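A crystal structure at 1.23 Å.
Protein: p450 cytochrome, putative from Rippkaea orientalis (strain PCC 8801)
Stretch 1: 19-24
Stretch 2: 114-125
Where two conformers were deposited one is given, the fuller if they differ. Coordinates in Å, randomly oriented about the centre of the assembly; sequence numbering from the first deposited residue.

Stretch 1, residues 19-24: GVMGPG
Stretch 2 114-125: ACGIGLGTLSEV

Residues 19-21 end a strand that runs parallel to strand 114-115. Phi/psi values are -113/115 at Val20, -112/153 at Met21, -100/111 at Ala114 and -105/98 at Cys115. Met21 pairs with Ala114 at a CA-CA distance of 4.9 Å. One nearly linear hydrogen bond joins the two stretches, from Cys115 N to Met21 O (2.8 Å, 174° at the hydrogen). Beyond it, Gly22 is fully extended (172/176) and its CA lies 3.3 Å from Cys115 O, a CA-H...O contact. A CB on Gly22 would clash with that oxygen.

Gly116 turns the second stretch, with positive phi (86/-175). Gly118 (-178/178) is the N-cap of the helix beginning at Leu119. Leu122 N bonds back to Gly118 O at 2.9 Å.

Met21 and Ala114 point to the same face of the sheet. Met21 is m, m, with chi3 at 119°. Its SD is modelled 2.0 Å from Glu124 OE1, too close to be read as an interaction. The CA-to-CB bonds of Val20 and Cys115 both point sideways. Both side chains are t, and Val20 CG1 lies 4.3 Å from Cys115 CB. Pro23 (-68/166) packs over the turn, with CD 3.7 Å from Gly116 C and CG 3.6 Å from Ile117 O. Thr121 (m) points toward the first stretch, its OG1 3.1 Å from Gly22 CA. The O of one water accepts a weak hydrogen bond from Gly22 N at 3.0 Å; the same water O forms a weak one with Thr121 OG1 at 3.3 Å.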

ATOM      1  N   GLY D  19      17.488  -0.016  -9.667  1.00 23.33           N
ATOM      2  CA  GLY D  19      16.481  -1.053  -9.676  1.00 24.34           C
ATOM      3  C   GLY D  19      16.595  -1.877 -10.925  1.00 24.79           C
ATOM      4  O   GLY D  19      16.581  -1.336 -11.988  1.00 32.81           O
ATOM      5  N   VAL D  20      16.712  -3.179 -10.782  1.00 22.76           N
ATOM      6  CA  VAL D  20      16.748  -4.103 -11.922  1.00 23.61           C
ATOM      7  C   VAL D  20      15.484  -4.931 -11.871  1.00 23.98           C
ATOM      8  O   VAL D  20      15.276  -5.690 -10.918  1.00 24.59           O
ATOM      9  CB  VAL D  20      18.011  -4.976 -11.986  1.00 23.85           C
ATOM     10  CG1 VAL D  20      17.902  -5.944 -13.150  1.00 25.41           C
ATOM     11  CG2 VAL D  20      19.230  -4.088 -12.097  1.00 26.02           C
ATOM     12  N   MET D  21      14.650  -4.754 -12.892  1.00 24.93           N
ATOM     13  CA  MET D  21      13.374  -5.429 -13.039  1.00 25.33           C
ATOM     14  C   MET D  21      13.522  -6.382 -14.230  1.00 22.95           C
ATOM     15  O   MET D  21      14.277  -6.118 -15.165  1.00 27.03           O
ATOM     16  CB  MET D  21      12.230  -4.397 -13.357  1.00 28.61           C
ATOM     17  CG  MET D  21      12.120  -3.239 -12.397  1.00 37.03           C
ATOM     18  SD  MET D  21      11.573  -3.669 -10.671  1.00 42.67           S
ATOM     19  CE  MET D  21      13.000  -3.122  -9.739  1.00 41.88           C
ATOM     20  N   GLY D  22      12.764  -7.458 -14.241  1.00 23.85           N
ATOM     21  CA  GLY D  22      12.670  -8.299 -15.428  1.00 23.74           C
ATOM     22  C   GLY D  22      11.904  -9.571 -15.123  1.00 23.50           C
ATOM     23  O   GLY D  22      11.532  -9.834 -13.985  1.00 26.83           O
ATOM     24  N   PRO D  23      11.662 -10.395 -16.141  1.00 25.03           N
ATOM     25  CA  PRO D  23      10.883 -11.613 -15.974  1.00 24.82           C
ATOM     26  C   PRO D  23      11.548 -12.680 -15.126  1.00 25.88           C
ATOM     27  O   PRO D  23      12.765 -12.649 -14.874  1.00 26.45           O
ATOM     28  CB  PRO D  23      10.714 -12.102 -17.425  1.00 27.09           C
ATOM     29  CG  PRO D  23      11.772 -11.395 -18.250  1.00 29.33           C
ATOM     30  CD  PRO D  23      12.051 -10.122 -17.528  1.00 26.92           C
ATOM     31  N   GLY D  24      10.736 -13.632 -14.744  1.00 28.09           N
ATOM     32  CA  GLY D  24      11.150 -14.758 -13.897  1.00 29.00           C
ATOM     33  C   GLY D  24      11.352 -15.941 -14.758  1.00 29.56           C
ATOM     34  O   GLY D  24      12.360 -16.020 -15.519  1.00 30.73           O
ATOM     35  N   ALA D 114      14.979  -2.229 -17.016  1.00 24.70           N
ATOM     36  CA  ALA D 114      14.126  -3.358 -17.370  1.00 24.97           C
ATOM     37  C   ALA D 114      14.975  -4.278 -18.230  1.00 25.61           C
ATOM     38  O   ALA D 114      15.295  -3.947 -19.377  1.00 26.36           O
ATOM     39  CB  ALA D 114      12.866  -2.916 -18.105  1.00 29.08           C
ATOM     40  N   CYS D 115      15.292  -5.427 -17.650  1.00 25.62           N
ATOM     41  CA  CYS D 115      16.138  -6.429 -18.286  1.00 25.57           C
ATOM     42  C   CYS D 115      15.233  -7.558 -18.732  1.00 25.83           C
ATOM     43  O   CYS D 115      14.867  -8.418 -17.932  1.00 27.19           O
ATOM     44  CB  CYS D 115      17.216  -6.850 -17.283  1.00 27.50           C
ATOM     45  SG  CYS D 115      18.367  -8.072 -17.865  1.00 31.17           S
ATOM     46  N   GLY D 116      14.862  -7.535 -20.006  1.00 27.14           N
ATOM     47  CA  GLY D 116      13.812  -8.383 -20.562  1.00 27.36           C
ATOM     48  C   GLY D 116      12.443  -7.738 -20.384  1.00 27.17           C
ATOM     49  O   GLY D 116      12.306  -6.625 -19.882  1.00 32.03           O
ATOM     50  N   ILE D 117      11.416  -8.455 -20.760  1.00 27.72           N
ATOM     51  CA  ILE D 117      10.028  -7.916 -20.747  1.00 27.65           C
ATOM     52  C   ILE D 117       9.083  -9.023 -20.338  1.00 27.81           C
ATOM     53  O   ILE D 117       9.327 -10.205 -20.548  1.00 31.78           O
ATOM     54  CB  ILE D 117       9.691  -7.322 -22.120  1.00 32.66           C
ATOM     55  CG1 ILE D 117       8.446  -6.441 -22.029  1.00 40.42           C
ATOM     56  CG2 ILE D 117       9.543  -8.445 -23.115  1.00 40.81           C
ATOM     57  CD1 ILE D 117       8.716  -5.142 -21.268  1.00 44.41           C
ATOM     58  N   GLY D 118       8.010  -8.643 -19.723  1.00 28.99           N
ATOM     59  CA  GLY D 118       6.945  -9.503 -19.223  1.00 29.19           C
ATOM     60  C   GLY D 118       5.883  -8.551 -18.634  1.00 26.77           C
ATOM     61  O   GLY D 118       6.094  -7.327 -18.597  1.00 26.55           O
ATOM     62  N   LEU D 119       4.781  -9.099 -18.147  1.00 25.35           N
ATOM     63  CA  LEU D 119       3.691  -8.264 -17.648  1.00 24.89           C
ATOM     64  C   LEU D 119       4.114  -7.454 -16.422  1.00 25.43           C
ATOM     65  O   LEU D 119       3.818  -6.253 -16.322  1.00 24.84           O
ATOM     66  CB  LEU D 119       2.496  -9.154 -17.384  1.00 26.50           C
ATOM     67  CG  LEU D 119       1.814  -9.697 -18.643  1.00 27.45           C
ATOM     68  CD1 LEU D 119       0.804 -10.770 -18.274  1.00 28.07           C
ATOM     69  CD2 LEU D 119       1.056  -8.547 -19.364  1.00 26.05           C
ATOM     70  N   GLY D 120       4.761  -8.080 -15.442  1.00 27.17           N
ATOM     71  CA  GLY D 120       5.125  -7.333 -14.235  1.00 26.52           C
ATOM     72  C   GLY D 120       6.110  -6.245 -14.573  1.00 25.02           C
ATOM     73  O   GLY D 120       6.005  -5.121 -14.080  1.00 25.25           O
ATOM     74  N   THR D 121       7.065  -6.552 -15.447  1.00 25.15           N
ATOM     75  CA  THR D 121       8.081  -5.580 -15.860  1.00 25.65           C
ATOM     76  C   THR D 121       7.408  -4.418 -16.580  1.00 25.00           C
ATOM     77  O   THR D 121       7.781  -3.273 -16.344  1.00 24.74           O
ATOM     78  CB  THR D 121       9.151  -6.285 -16.706  1.00 28.05           C
ATOM     79  OG1 THR D 121       9.767  -7.347 -15.927  1.00 29.87           O
ATOM     80  CG2 THR D 121      10.209  -5.297 -17.141  1.00 29.95           C
ATOM     81  N   LEU D 122       6.463  -4.721 -17.446  1.00 24.10           N
ATOM     82  CA  LEU D 122       5.726  -3.638 -18.159  1.00 23.69           C
ATOM     83  C   LEU D 122       5.069  -2.706 -17.149  1.00 22.66           C
ATOM     84  O   LEU D 122       5.147  -1.457 -17.317  1.00 23.38           O
ATOM     85  CB  LEU D 122       4.665  -4.248 -19.057  1.00 27.32           C
ATOM     86  CG  LEU D 122       4.189  -3.388 -20.195  1.00 34.07           C
ATOM     87  CD1 LEU D 122       5.277  -3.208 -21.250  1.00 43.00           C
ATOM     88  CD2 LEU D 122       3.012  -4.088 -20.842  1.00 43.41           C
ATOM     89  N   SER D 123       4.442  -3.265 -16.120  0.50 23.11           N
ATOM     90  CA  SER D 123       3.782  -2.431 -15.080  0.50 22.78           C
ATOM     91  C   SER D 123       4.814  -1.536 -14.399  0.50 23.71           C
ATOM     92  O   SER D 123       4.545  -0.359 -14.176  0.50 24.81           O
ATOM     93  CB  SER D 123       2.985  -3.240 -14.079  0.50 24.43           C
ATOM     94  OG  SER D 123       3.775  -3.841 -13.053  0.50 26.80           O
ATOM     95  N   GLU D 124       5.999  -2.088 -14.057  1.00 23.35           N
ATOM     96  CA  GLU D 124       7.009  -1.282 -13.374  1.00 24.70           C
ATOM     97  C   GLU D 124       7.583  -0.189 -14.261  1.00 23.96           C
ATOM     98  O   GLU D 124       7.785   0.924 -13.777  1.00 23.64           O
ATOM     99  CB  GLU D 124       8.147  -2.185 -12.856  1.00 27.12           C
ATOM    100  CG  GLU D 124       7.647  -2.987 -11.722  1.00 31.94           C
ATOM    101  CD  GLU D 124       8.598  -3.643 -10.830  1.00 36.20           C
ATOM    102  OE1 GLU D 124       9.729  -3.016 -10.633  1.00 36.70           O
ATOM    103  OE2 GLU D 124       8.193  -4.639 -10.208  1.00 36.08           O
ATOM    104  N   VAL D 125       7.866  -0.512 -15.510  1.00 21.78           N
ATOM    105  CA  VAL D 125       8.362   0.531 -16.440  1.00 23.66           C
ATOM    106  C   VAL D 125       7.317   1.643 -16.566  1.00 21.51           C
ATOM    107  O   VAL D 125       7.694   2.789 -16.512  1.00 22.66           O
ATOM    108  CB  VAL D 125       8.710  -0.061 -17.792  1.00 23.71           C
ATOM    109  CG1 VAL D 125       8.990   1.011 -18.824  1.00 24.57           C
ATOM    110  CG2 VAL D 125       9.919  -1.000 -17.678  1.00 25.56           C
TER
HETATM  111  O   HOH W   1      10.268  -6.872 -12.679  1.00 46.39           O